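Side-chain contacts in CrmK (Actinoalloteichus sp. WH1-2216-6, PDB 5I1V), which is an FAD-dependent oxidase, its flavin covalently bound, that takes part in recycling shunt products during caerulomycin biosynthesis: residues Gly88-Glu91 with Glu92-Ala95; Ala100-Thr103 with Val104-Tyr108; Thr172-Glu175 with Asp176-Asn179; Trp201-Ser204 with Pro205-Gly209; Leu317-Leu320 with Ala321-Leu325. All coordinates share one frame; numbering follows the deposited sequence.

Contact 1: residues Gly88-Glu91 with Glu92-Ala95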
loop_
_atom_site.group_PDB
_atom_site.type_symbol
_atom_site.label_atom_id
_atom_site.label_comp_id
_atom_site.label_asym_id
_atom_site.label_seq_id
_atom_site.Cartn_x
_atom_site.Cartn_y
_atom_site.Cartn_z
ATOM N N GLY A 88 -4.365 -18.520 5.797
ATOM C CA GLY A 88 -4.596 -19.811 5.138
ATOM C C GLY A 88 -5.838 -20.472 5.708
ATOM O O GLY A 88 -6.231 -20.176 6.820
ATOM N N TYR A 89 -6.467 -21.349 4.947
ATOM C CA TYR A 89 -7.558 -22.175 5.475
ATOM C C TYR A 89 -7.030 -23.349 6.266
ATOM O O TYR A 89 -6.127 -24.020 5.829
ATOM C CB TYR A 89 -8.362 -22.782 4.341
ATOM C CG TYR A 89 -9.678 -23.370 4.775
ATOM C CD1 TYR A 89 -10.640 -22.566 5.390
ATOM C CD2 TYR A 89 -9.987 -24.730 4.541
ATOM C CE1 TYR A 89 -11.868 -23.057 5.725
ATOM C CE2 TYR A 89 -11.232 -25.246 4.913
ATOM C CZ TYR A 89 -12.158 -24.407 5.497
ATOM O OH TYR A 89 -13.440 -24.864 5.847
ATOM N N ASP A 90 -7.584 -23.542 7.448
ATOM C CA ASP A 90 -7.233 -24.606 8.363
ATOM C C ASP A 90 -8.352 -25.660 8.239
ATOM O O ASP A 90 -9.500 -25.478 8.753
ATOM C CB ASP A 90 -7.138 -24.025 9.775
ATOM C CG ASP A 90 -6.699 -25.054 10.841
ATOM O OD1 ASP A 90 -6.906 -26.269 10.674
ATOM O OD2 ASP A 90 -6.188 -24.610 11.901
ATOM N N GLU A 91 -8.044 -26.728 7.497
ATOM C CA GLU A 91 -9.018 -27.801 7.245
ATOM C C GLU A 91 -9.542 -28.463 8.496
ATOM O O GLU A 91 -10.683 -28.878 8.546
ATOM C CB GLU A 91 -8.401 -28.905 6.384
ATOM C CG GLU A 91 -8.320 -28.556 4.914
ATOM C CD GLU A 91 -8.450 -29.787 4.031
ATOM O OE1 GLU A 91 -7.507 -30.077 3.267
ATOM O OE2 GLU A 91 -9.494 -30.471 4.110
ATOM N N GLU A 92 -8.698 -28.604 9.496
ATOM C CA GLU A 92 -9.116 -29.295 10.694
ATOM C C GLU A 92 -10.171 -28.486 11.475
ATOM O O GLU A 92 -11.021 -29.076 12.094
ATOM C CB GLU A 92 -7.880 -29.687 11.536
ATOM C CG GLU A 92 -8.069 -29.651 13.051
ATOM C CD GLU A 92 -6.784 -29.307 13.800
ATOM O OE1 GLU A 92 -5.728 -29.939 13.511
ATOM O OE2 GLU A 92 -6.839 -28.400 14.675
ATOM N N ARG A 93 -10.151 -27.139 11.430
ATOM C CA ARG A 93 -11.177 -26.365 12.120
ATOM C C ARG A 93 -12.229 -25.834 11.176
ATOM O O ARG A 93 -13.203 -25.275 11.620
ATOM C CB ARG A 93 -10.541 -25.188 12.887
ATOM C CG ARG A 93 -9.521 -25.605 13.931
ATOM C CD ARG A 93 -9.038 -24.408 14.719
ATOM N NE ARG A 93 -8.028 -24.765 15.714
ATOM C CZ ARG A 93 -8.275 -25.089 16.979
ATOM N NH1 ARG A 93 -7.245 -25.365 17.779
ATOM N NH2 ARG A 93 -9.519 -25.167 17.468
ATOM N N GLY A 94 -12.022 -25.958 9.865
ATOM C CA GLY A 94 -12.983 -25.459 8.920
ATOM C C GLY A 94 -13.045 -23.950 8.982
ATOM O O GLY A 94 -14.102 -23.342 8.844
ATOM N N ALA A 95 -11.890 -23.335 9.206
ATOM C CA ALA A 95 -11.851 -21.882 9.417
ATOM C C ALA A 95 -10.588 -21.306 8.849
ATOM O O ALA A 95 -9.583 -22.006 8.810
ATOM C CB ALA A 95 -11.921 -21.590 10.921
HETATM O O HOH W 1 -6.036 -25.801 14.401
#
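Asp-90 faces both Gly-94 and Ala-95 in a G1 beta bulge, the irregularity that closes the hairpin between strands 87-90 and 95-99. Asp-90 and Ala-95 form an antiparallel hydrogen-bonded pair: Asp-90 N gives to Ala-95 O at 2.9 Å, and Ala-95 N returns to Asp-90 O at 3.2 Å. The same Asp-90 O also receives a weak bond from Gly-94 N at 2.8 Å, bent to 127°. Gly-94 suits the bulge because its phi is 67°, a value that costs a residue without a side chain little. The Asp-90 carboxylate turns back over the loop, its CG anti to the backbone N (chi1 -177°), and OD1 takes a weak bond from Glu-92 N at 3.2 Å. Its other oxygen, OD2, meets a water at 2.8 Å that also donates to Glu-92 OE2 and accepts from Arg-93 NE, joining three polar side-chain ends through one water; OD2 is bonded to Trp-201 NE1 as well. On the other side of the hairpin the Tyr-89 ring lies along the bulge, with OH 3.2 Å from Gly-94 CA and CE1 3.5 Å from Ala-95 N. Its hydroxyl bonds to Asp-210 O. An alanine in place of Tyr-89 would remove ring and hydroxyl, and would probably open a gap beside Gly-94 and leave the carbonyl of Asp-210 without this partner. Around the hairpin, the Tyr-89 ring meets helix 212-215 and Phe-96, Arg-93 makes a cation-pi contact with Trp-201 of strand 196-202, and Ala-95 touches His-153 of strand 152-160.

Contact 2: residues Ala100-Thr103 with Val104-Tyr108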
loop_
_atom_site.group_PDB
_atom_site.type_symbol
_atom_site.label_atom_id
_atom_site.label_comp_id
_atom_site.label_asym_id
_atom_site.label_seq_id
_atom_site.Cartn_x
_atom_site.Cartn_y
_atom_site.Cartn_z
ATOM N N ALA A 100 -1.444 -12.999 13.815
ATOM C CA ALA A 100 -1.743 -11.644 14.383
ATOM C C ALA A 100 -1.071 -10.565 13.602
ATOM O O ALA A 100 -1.512 -9.385 13.583
ATOM C CB ALA A 100 -1.268 -11.569 15.813
ATOM N N GLY A 101 0.043 -10.905 12.978
ATOM C CA GLY A 101 0.769 -9.884 12.254
ATOM C C GLY A 101 0.393 -9.707 10.817
ATOM O O GLY A 101 0.990 -8.868 10.160
ATOM N N ALA A 102 -0.620 -10.422 10.320
ATOM C CA ALA A 102 -1.142 -10.182 8.962
ATOM C C ALA A 102 -1.844 -8.826 8.952
ATOM O O ALA A 102 -2.471 -8.456 9.935
ATOM C CB ALA A 102 -2.120 -11.303 8.597
ATOM N N THR A 103 -1.703 -8.049 7.880
ATOM C CA THR A 103 -2.423 -6.780 7.778
ATOM C C THR A 103 -3.711 -7.009 7.005
ATOM O O THR A 103 -3.856 -7.979 6.197
ATOM C CB THR A 103 -1.572 -5.739 7.066
ATOM O OG1 THR A 103 -1.166 -6.280 5.811
ATOM C CG2 THR A 103 -0.348 -5.439 7.869
ATOM N N VAL A 104 -4.681 -6.154 7.240
ATOM C CA VAL A 104 -6.009 -6.377 6.636
ATOM C C VAL A 104 -5.990 -6.381 5.101
ATOM O O VAL A 104 -6.671 -7.200 4.471
ATOM C CB VAL A 104 -7.053 -5.370 7.109
ATOM C CG1 VAL A 104 -7.135 -5.372 8.624
ATOM C CG2 VAL A 104 -6.720 -4.040 6.563
ATOM N N GLY A 105 -5.173 -5.533 4.499
ATOM C CA GLY A 105 -5.136 -5.441 3.017
ATOM C C GLY A 105 -4.741 -6.759 2.374
ATOM O O GLY A 105 -5.284 -7.196 1.312
ATOM N N GLN A 106 -3.766 -7.365 3.021
ATOM C CA GLN A 106 -3.180 -8.609 2.645
ATOM C C GLN A 106 -4.167 -9.737 2.820
ATOM O O GLN A 106 -4.302 -10.601 1.961
ATOM C CB GLN A 106 -1.973 -8.847 3.562
ATOM C CG GLN A 106 -1.375 -10.230 3.536
ATOM C CD GLN A 106 -0.505 -10.521 4.761
ATOM O OE1 GLN A 106 -0.167 -9.617 5.575
ATOM N NE2 GLN A 106 -0.127 -11.789 4.900
ATOM N N ILE A 107 -4.814 -9.752 3.979
ATOM C CA ILE A 107 -5.821 -10.722 4.301
ATOM C C ILE A 107 -6.913 -10.677 3.203
ATOM O O ILE A 107 -7.317 -11.731 2.657
ATOM C CB ILE A 107 -6.449 -10.429 5.711
ATOM C CG1 ILE A 107 -5.462 -10.693 6.848
ATOM C CG2 ILE A 107 -7.633 -11.320 5.966
ATOM C CD1 ILE A 107 -5.878 -10.101 8.181
ATOM N N TYR A 108 -7.380 -9.484 2.844
ATOM C CA TYR A 108 -8.471 -9.416 1.896
ATOM C C TYR A 108 -8.049 -9.999 0.554
ATOM O O TYR A 108 -8.831 -10.713 -0.092
ATOM C CB TYR A 108 -8.948 -8.005 1.658
ATOM C CG TYR A 108 -9.637 -7.334 2.820
ATOM C CD1 TYR A 108 -10.269 -8.065 3.818
ATOM C CD2 TYR A 108 -9.683 -5.935 2.893
ATOM C CE1 TYR A 108 -10.901 -7.423 4.874
ATOM C CE2 TYR A 108 -10.329 -5.289 3.941
ATOM C CZ TYR A 108 -10.929 -6.047 4.927
ATOM O OH TYR A 108 -11.569 -5.432 5.973
#
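Gln-106 swings CG trans to its backbone N (chi1 168°) and runs on extended, while Thr-103 holds OG1 between its own N and carbonyl carbon (chi1 54°), and the two side chains cross at about a right angle at the start of helix 104-115. Thr-103 is the N-cap residue and Gln-106 stands three places on. OE1 of Gln-106 reaches back to accept from the backbone N of this N-cap residue, Thr-103 N, at 3.2 Å, a bond that is fairly straight at 160°. The Thr-103 hydroxyl OG1 makes no capping bond and has only a weak bond to the same OE1. A long amide suits this place because it can span the first turn, and NE2 has a weak bond to Ser-85 O. An alanine here is likely to leave the backbone N-H of Thr-103 without its acceptor and the hydroxyl freer to turn. Beneath, Ala-102 and Ile-107 pack together against Val-87 of strand 87-90, CB of the alanine 3.8 Å from CG1 of the isoleucine. The loop belongs to the FAD-binding domain, and Ala-100 touches the FAD itself. Helical pairing starts as Ile-107 N donates to Thr-103 O at 3.0 Å, nearly along the C=O axis.

Contact 3: residues Thr172-Glu175 with Asp176-Asn179; sequences TREE and DDPN
The Asp-177 carboxylate is approached from above its plane by Thr-172, whose backbone N bonds OD2 at 2.8 Å from well outside that plane, while at its edge OD1 uses its anti lone pair for Asn-179 N at 2.6 Å. The second bond makes an Asx turn, which leads the chain through Pro-178 to the N-cap of helix 180-185. The first ties Asp-177 to the end of strand 166-172. CG of Asp-177 stands anti to its backbone N (chi1 -170°), which sends the carboxylate back over the loop toward Thr-172. Between them runs a type I turn from Glu-174 to Asp-177, closed by a bond from Asp-177 N to Glu-174 O at 2.9 Å. An aspartate suits the place, since its short side chain offers two oxygens to two stretches of backbone. The hydroxyl of Thr-172 sits between two acids, its OG1 2.6 Å from Asp-177 OD2 and 2.9 Å from Glu-174 OE1. Those acids come within 4.4 Å of each other, OE1 of Glu-174 to OD2 of Asp-177. One hydroxyl proton cannot serve both oxygens at once, and the nearness of like charges would be expected to make loss of a proton from either acid somewhat harder.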
loop_
_atom_site.group_PDB
_atom_site.type_symbol
_atom_site.label_atom_id
_atom_site.label_comp_id
_atom_site.label_asym_id
_atom_site.label_seq_id
_atom_site.Cartn_x
_atom_site.Cartn_y
_atom_site.Cartn_z
ATOM N N THR A 172 -12.451 -20.909 22.086
ATOM C CA THR A 172 -13.406 -20.974 20.963
ATOM C C THR A 172 -14.791 -20.475 21.381
ATOM O O THR A 172 -15.088 -20.292 22.555
ATOM C CB THR A 172 -13.541 -22.413 20.397
ATOM O OG1 THR A 172 -14.453 -23.133 21.201
ATOM C CG2 THR A 172 -12.224 -23.194 20.330
ATOM N N ARG A 173 -15.626 -20.216 20.381
ATOM C CA ARG A 173 -16.999 -19.733 20.581
ATOM C C ARG A 173 -18.017 -20.796 21.014
ATOM O O ARG A 173 -19.131 -20.435 21.381
ATOM C CB ARG A 173 -17.517 -19.066 19.304
ATOM C CG ARG A 173 -17.669 -20.003 18.126
ATOM C CD ARG A 173 -18.071 -19.246 16.873
ATOM N NE ARG A 173 -19.112 -18.314 17.196
ATOM C CZ ARG A 173 -19.341 -17.169 16.564
ATOM N NH1 ARG A 173 -18.593 -16.751 15.517
ATOM N NH2 ARG A 173 -20.365 -16.438 16.993
ATOM N N GLU A 174 -17.629 -22.069 21.012
ATOM C CA GLU A 174 -18.566 -23.175 21.324
ATOM C C GLU A 174 -19.114 -23.065 22.708
ATOM O O GLU A 174 -18.366 -22.834 23.654
ATOM C CB GLU A 174 -17.889 -24.516 21.170
ATOM C CG GLU A 174 -17.501 -24.854 19.744
ATOM C CD GLU A 174 -16.314 -25.810 19.684
ATOM O OE1 GLU A 174 -15.435 -25.776 20.588
ATOM O OE2 GLU A 174 -16.230 -26.587 18.704
ATOM N N GLU A 175 -20.426 -23.259 22.853
ATOM C CA GLU A 175 -21.086 -22.965 24.142
ATOM C C GLU A 175 -20.458 -23.714 25.288
ATOM O O GLU A 175 -20.467 -23.230 26.399
ATOM C CB GLU A 175 -22.611 -23.266 24.164
ATOM C CG GLU A 175 -23.434 -22.850 22.949
ATOM C CD GLU A 175 -24.925 -22.609 23.276
ATOM O OE1 GLU A 175 -25.482 -23.216 24.241
ATOM O OE2 GLU A 175 -25.537 -21.782 22.567
ATOM N N ASP A 176 -19.941 -24.906 25.051
ATOM C CA ASP A 176 -19.364 -25.682 26.144
ATOM C C ASP A 176 -17.835 -25.461 26.366
ATOM O O ASP A 176 -17.255 -26.073 27.237
ATOM C CB ASP A 176 -19.651 -27.180 25.932
ATOM C CG ASP A 176 -19.069 -27.722 24.614
ATOM O OD1 ASP A 176 -18.651 -26.914 23.739
ATOM O OD2 ASP A 176 -19.040 -28.965 24.454
ATOM N N ASP A 177 -17.192 -24.598 25.591
ATOM C CA ASP A 177 -15.729 -24.379 25.719
ATOM C C ASP A 177 -15.417 -23.891 27.131
ATOM O O ASP A 177 -15.988 -22.890 27.578
ATOM C CB ASP A 177 -15.257 -23.351 24.659
ATOM C CG ASP A 177 -13.706 -23.223 24.550
ATOM O OD1 ASP A 177 -13.011 -23.064 25.556
ATOM O OD2 ASP A 177 -13.185 -23.286 23.429
ATOM N N PRO A 178 -14.519 -24.602 27.853
ATOM C CA PRO A 178 -14.159 -24.120 29.201
ATOM C C PRO A 178 -13.516 -22.696 29.198
ATOM O O PRO A 178 -13.628 -21.952 30.184
ATOM C CB PRO A 178 -13.237 -25.230 29.735
ATOM C CG PRO A 178 -12.697 -25.927 28.500
ATOM C CD PRO A 178 -13.765 -25.812 27.471
ATOM N N ASN A 179 -12.946 -22.281 28.068
ATOM C CA ASN A 179 -12.319 -20.963 27.970
ATOM C C ASN A 179 -13.096 -19.984 27.125
ATOM O O ASN A 179 -12.517 -19.086 26.530
ATOM C CB ASN A 179 -10.924 -21.172 27.408
ATOM C CG ASN A 179 -10.119 -22.098 28.285
ATOM O OD1 ASN A 179 -10.316 -22.109 29.476
ATOM N ND2 ASN A 179 -9.247 -22.870 27.705
#

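Contact 4: residues Trp201-Ser204 with Pro205-Gly209; sequences WLRS and PDAVG
Ser-204, Arg-203 and Pro-205 lead the chain from the end of strand 196-202 into a type I beta turn that runs from Ser-204 to Ala-207. Ser-204 opens the turn. Its O accepts from Ala-207 N at 3.2 Å, the donor standing well above the carbonyl plane, although the N-H points at the oxygen fairly directly. Its small CB fits against the ring that follows, lying 3.8 Å from Pro-205 CD. Proline is apt at the second position, since its ring holds phi near -62°, the value this turn needs there, and the missing N-H is not wanted. CD of Pro-205 comes 2.9 Å from CA of Ser-204, as a trans peptide bond demands.

Arg-203, just before the turn, reaches across to its closing residue. Its chain is extended as far as CD and then bends (chi3 -91°), which carries the guanidinium over to Ala-207. There the CB of Ala-207 lies over one face of the group, toward its rim, 3.4 Å from NH2. A methyl is small enough to rest on the guanidinium face, and the turn aims it that way. NE of Arg-203 is bonded to Gly-94 O, which ties this turn to the neighbouring hairpin, and Pro-205 rests on Arg-173 of another loop. Gly-209, with a positive phi of 68°, lets the chain swing its carbonyl to the guanidinium edge. That oxygen stays 3.9 Å from NH2 of Arg-203, and a water that accepts from NH2 at 2.7 Å lies beside both.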
loop_
_atom_site.group_PDB
_atom_site.type_symbol
_atom_site.label_atom_id
_atom_site.label_comp_id
_atom_site.label_asym_id
_atom_site.label_seq_id
_atom_site.Cartn_x
_atom_site.Cartn_y
_atom_site.Cartn_z
ATOM N N TRP A 201 -8.982 -17.525 14.153
ATOM C CA TRP A 201 -9.658 -18.338 13.154
ATOM C C TRP A 201 -11.003 -17.704 12.850
ATOM O O TRP A 201 -11.806 -17.428 13.745
ATOM C CB TRP A 201 -9.855 -19.780 13.649
ATOM C CG TRP A 201 -8.622 -20.629 13.615
ATOM C CD1 TRP A 201 -8.162 -21.360 12.586
ATOM C CD2 TRP A 201 -7.682 -20.799 14.685
ATOM N NE1 TRP A 201 -6.992 -22.012 12.941
ATOM C CE2 TRP A 201 -6.680 -21.682 14.228
ATOM C CE3 TRP A 201 -7.617 -20.324 15.982
ATOM C CZ2 TRP A 201 -5.628 -22.110 15.045
ATOM C CZ3 TRP A 201 -6.562 -20.728 16.796
ATOM C CH2 TRP A 201 -5.596 -21.629 16.330
ATOM N N LEU A 202 -11.278 -17.549 11.551
ATOM C CA LEU A 202 -12.461 -16.926 11.104
ATOM C C LEU A 202 -13.350 -17.868 10.316
ATOM O O LEU A 202 -12.890 -18.538 9.396
ATOM C CB LEU A 202 -12.124 -15.711 10.218
ATOM C CG LEU A 202 -11.175 -14.667 10.822
ATOM C CD1 LEU A 202 -10.746 -13.667 9.763
ATOM C CD2 LEU A 202 -11.841 -13.921 11.942
ATOM N N ARG A 203 -14.641 -17.814 10.622
ATOM C CA ARG A 203 -15.631 -18.553 9.871
ATOM C C ARG A 203 -17.040 -18.089 10.227
ATOM O O ARG A 203 -17.275 -17.676 11.329
ATOM C CB ARG A 203 -15.431 -20.048 10.175
ATOM C CG ARG A 203 -16.473 -20.719 10.997
ATOM C CD ARG A 203 -16.067 -22.162 11.291
ATOM N NE ARG A 203 -16.548 -23.086 10.293
ATOM C CZ ARG A 203 -17.785 -23.588 10.287
ATOM N NH1 ARG A 203 -18.651 -23.248 11.249
ATOM N NH2 ARG A 203 -18.167 -24.428 9.322
ATOM N N SER A 204 -17.976 -18.146 9.295
ATOM C CA SER A 204 -19.392 -17.882 9.594
ATOM C C SER A 204 -19.915 -18.927 10.533
ATOM O O SER A 204 -19.676 -20.116 10.325
ATOM C CB SER A 204 -20.247 -17.948 8.328
ATOM O OG SER A 204 -19.806 -16.993 7.404
ATOM N N PRO A 205 -20.634 -18.517 11.563
ATOM C CA PRO A 205 -21.149 -19.553 12.469
ATOM C C PRO A 205 -22.107 -20.549 11.778
ATOM O O PRO A 205 -22.203 -21.703 12.188
ATOM C CB PRO A 205 -21.887 -18.761 13.564
ATOM C CG PRO A 205 -21.823 -17.317 13.168
ATOM C CD PRO A 205 -20.908 -17.147 12.001
ATOM N N ASP A 206 -22.765 -20.128 10.712
ATOM C CA ASP A 206 -23.657 -21.037 9.999
ATOM C C ASP A 206 -23.125 -21.479 8.626
ATOM O O ASP A 206 -23.895 -21.824 7.751
ATOM C CB ASP A 206 -25.031 -20.381 9.882
ATOM C CG ASP A 206 -25.632 -20.051 11.253
ATOM O OD1 ASP A 206 -25.604 -20.920 12.164
ATOM O OD2 ASP A 206 -26.128 -18.916 11.421
ATOM N N ALA A 207 -21.804 -21.500 8.452
ATOM C CA ALA A 207 -21.208 -22.019 7.204
ATOM C C ALA A 207 -21.716 -23.400 6.825
ATOM O O ALA A 207 -21.769 -24.287 7.674
ATOM C CB ALA A 207 -19.707 -22.090 7.339
ATOM N N VAL A 208 -22.030 -23.590 5.545
ATOM C CA VAL A 208 -22.463 -24.899 5.033
ATOM C C VAL A 208 -21.247 -25.785 4.718
ATOM O O VAL A 208 -20.351 -25.356 3.989
ATOM C CB VAL A 208 -23.312 -24.678 3.766
ATOM C CG1 VAL A 208 -23.572 -25.992 3.006
ATOM C CG2 VAL A 208 -24.619 -24.014 4.154
ATOM N N GLY A 209 -21.188 -26.995 5.289
ATOM C CA GLY A 209 -20.170 -27.980 4.903
ATOM C C GLY A 209 -18.781 -27.541 5.334
ATOM O O GLY A 209 -18.621 -26.835 6.337
HETATM O O HOH W 2 -16.234 -24.632 7.466
#

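Contact 5: residues Leu317-Leu320 with Ala321-Leu325; sequences LPWL and ATSQL
Leu-317 starts inward from CB, which presses on Thr-322 CG2 at 3.5 Å, closer than carbons usually sit, and lies 4.3 Å from the CB of Ala-321. From there CG, anti to the carbonyl carbon (chi1 -79°), turns the branch along the helix. The tip CD1 reaches CD2 of Leu-325 at 3.7 Å, the two leucines crossing at about a right angle. Branched aliphatic chains suit both places, because each fills space between strand and helix without asking for a polar partner. Tyr-25 of the second subunit packs on Leu-317 and Ala-321, so part of this surface belongs to the dimer interface.

The contact is a direct strand-to-helix junction, where strand 311-318, at the edge of the eight-stranded antiparallel sheet, runs straight into helix 319-326. Pro-318 is the N-cap residue. Its O accepts from Thr-322 N at 2.8 Å and starts the helical ladder, while its own N has no hydrogen to give. Its ring carbon CD lies 4.0 Å from the CB of Ala-321, and a small methyl suits this place beside the ring. The next rung joins Ser-323 N to Trp-319 O at 2.9 Å. Trp-319 has CG anti to its backbone N, which lets the indole lean onward along the helix, toward Ser-323 one turn later, with CE2 4.1 Å from the CB of Ser-323; this short residue leaves room for the ring. Beyond it the indole meets Tyr-112 of helix 104-115, and Thr-118, Leu-141 and Pro-219 also touch it. Thr-322, one turn from Pro-318, packs against Phe-223 and Val-225 of strand 222-231.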
loop_
_atom_site.group_PDB
_atom_site.type_symbol
_atom_site.label_atom_id
_atom_site.label_comp_id
_atom_site.label_asym_id
_atom_site.label_seq_id
_atom_site.Cartn_x
_atom_site.Cartn_y
_atom_site.Cartn_z
ATOM N N LEU A 317 -17.403 -0.697 -10.232
ATOM C CA LEU A 317 -16.124 -1.369 -10.053
ATOM C C LEU A 317 -16.309 -2.723 -9.403
ATOM O O LEU A 317 -17.284 -2.931 -8.669
ATOM C CB LEU A 317 -15.198 -0.523 -9.192
ATOM C CG LEU A 317 -14.471 0.659 -9.837
ATOM C CD1 LEU A 317 -13.665 1.366 -8.782
ATOM C CD2 LEU A 317 -13.563 0.189 -10.970
ATOM N N PRO A 318 -15.365 -3.644 -9.633
ATOM C CA PRO A 318 -15.484 -4.886 -8.853
ATOM C C PRO A 318 -15.302 -4.622 -7.351
ATOM O O PRO A 318 -14.672 -3.637 -6.969
ATOM C CB PRO A 318 -14.372 -5.762 -9.423
ATOM C CG PRO A 318 -14.197 -5.291 -10.836
ATOM C CD PRO A 318 -14.375 -3.776 -10.718
ATOM N N TRP A 319 -15.864 -5.474 -6.505
ATOM C CA TRP A 319 -15.761 -5.282 -5.049
ATOM C C TRP A 319 -14.341 -4.981 -4.520
ATOM O O TRP A 319 -14.114 -3.967 -3.845
ATOM C CB TRP A 319 -16.354 -6.473 -4.241
ATOM C CG TRP A 319 -15.966 -6.274 -2.793
ATOM C CD1 TRP A 319 -16.455 -5.332 -1.962
ATOM C CD2 TRP A 319 -14.911 -6.936 -2.078
ATOM N NE1 TRP A 319 -15.792 -5.368 -0.774
ATOM C CE2 TRP A 319 -14.850 -6.357 -0.810
ATOM C CE3 TRP A 319 -14.051 -7.996 -2.376
ATOM C CZ2 TRP A 319 -13.935 -6.763 0.158
ATOM C CZ3 TRP A 319 -13.141 -8.412 -1.411
ATOM C CH2 TRP A 319 -13.077 -7.789 -0.173
ATOM N N LEU A 320 -13.386 -5.866 -4.784
ATOM C CA LEU A 320 -12.040 -5.662 -4.258
ATOM C C LEU A 320 -11.449 -4.341 -4.753
ATOM O O LEU A 320 -10.790 -3.649 -4.025
ATOM C CB LEU A 320 -11.146 -6.847 -4.575
ATOM C CG LEU A 320 -9.727 -6.808 -3.984
ATOM C CD1 LEU A 320 -9.739 -6.716 -2.464
ATOM C CD2 LEU A 320 -8.990 -8.041 -4.451
ATOM N N ALA A 321 -11.702 -4.005 -6.000
ATOM C CA ALA A 321 -11.301 -2.715 -6.534
ATOM C C ALA A 321 -11.967 -1.556 -5.800
ATOM O O ALA A 321 -11.291 -0.575 -5.421
ATOM C CB ALA A 321 -11.589 -2.650 -8.026
ATOM N N THR A 322 -13.260 -1.656 -5.514
ATOM C CA THR A 322 -13.876 -0.503 -4.759
ATOM C C THR A 322 -13.312 -0.424 -3.329
ATOM O O THR A 322 -13.120 0.657 -2.763
ATOM C CB THR A 322 -15.441 -0.345 -4.853
ATOM O OG1 THR A 322 -16.094 -0.611 -3.609
ATOM C CG2 THR A 322 -16.084 -1.179 -5.916
ATOM N N SER A 323 -12.987 -1.573 -2.762
ATOM C CA SER A 323 -12.402 -1.599 -1.433
ATOM C C SER A 323 -11.006 -0.953 -1.447
ATOM O O SER A 323 -10.624 -0.252 -0.524
ATOM C CB SER A 323 -12.333 -3.076 -0.978
ATOM O OG SER A 323 -11.369 -3.268 0.029
ATOM N N GLN A 324 -10.218 -1.255 -2.475
ATOM C CA GLN A 324 -8.871 -0.725 -2.593
ATOM C C GLN A 324 -8.921 0.774 -2.991
ATOM O O GLN A 324 -8.055 1.552 -2.593
ATOM C CB GLN A 324 -8.052 -1.543 -3.593
ATOM C CG GLN A 324 -7.660 -2.938 -3.044
ATOM C CD GLN A 324 -6.983 -3.804 -4.063
ATOM O OE1 GLN A 324 -7.015 -3.508 -5.228
ATOM N NE2 GLN A 324 -6.426 -4.938 -3.626
ATOM N N LEU A 325 -9.922 1.162 -3.747
ATOM C CA LEU A 325 -10.032 2.581 -4.188
ATOM C C LEU A 325 -10.215 3.489 -2.975
ATOM O O LEU A 325 -9.621 4.572 -2.902
ATOM C CB LEU A 325 -11.206 2.760 -5.155
ATOM C CG LEU A 325 -11.492 4.173 -5.698
ATOM C CD1 LEU A 325 -10.389 4.685 -6.609
ATOM C CD2 LEU A 325 -12.803 4.137 -6.464
#

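In the fold
The five contacts follow one another along the chain and spread over two sheets. Contacts 1, 3 and 4 lie at strand ends of the five-stranded antiparallel sheet, where 87-90 and 166-172 are the outermost strands. Contact 4 touches contact 1, their centres about 10 Å apart, and also meets contact 3, at about 15 Å. Contact 2 leaves the same sheet after strand 95-99 and leads toward the FAD, its centre about 17 Å from contact 1. Contact 5 joins the eight-stranded sheet to its helix and touches contact 2 through Tyr-108 and Ser-323, so helix 104-115, which begins close to the flavin-binding residues, packs on the helix that follows the second sheet's edge strand.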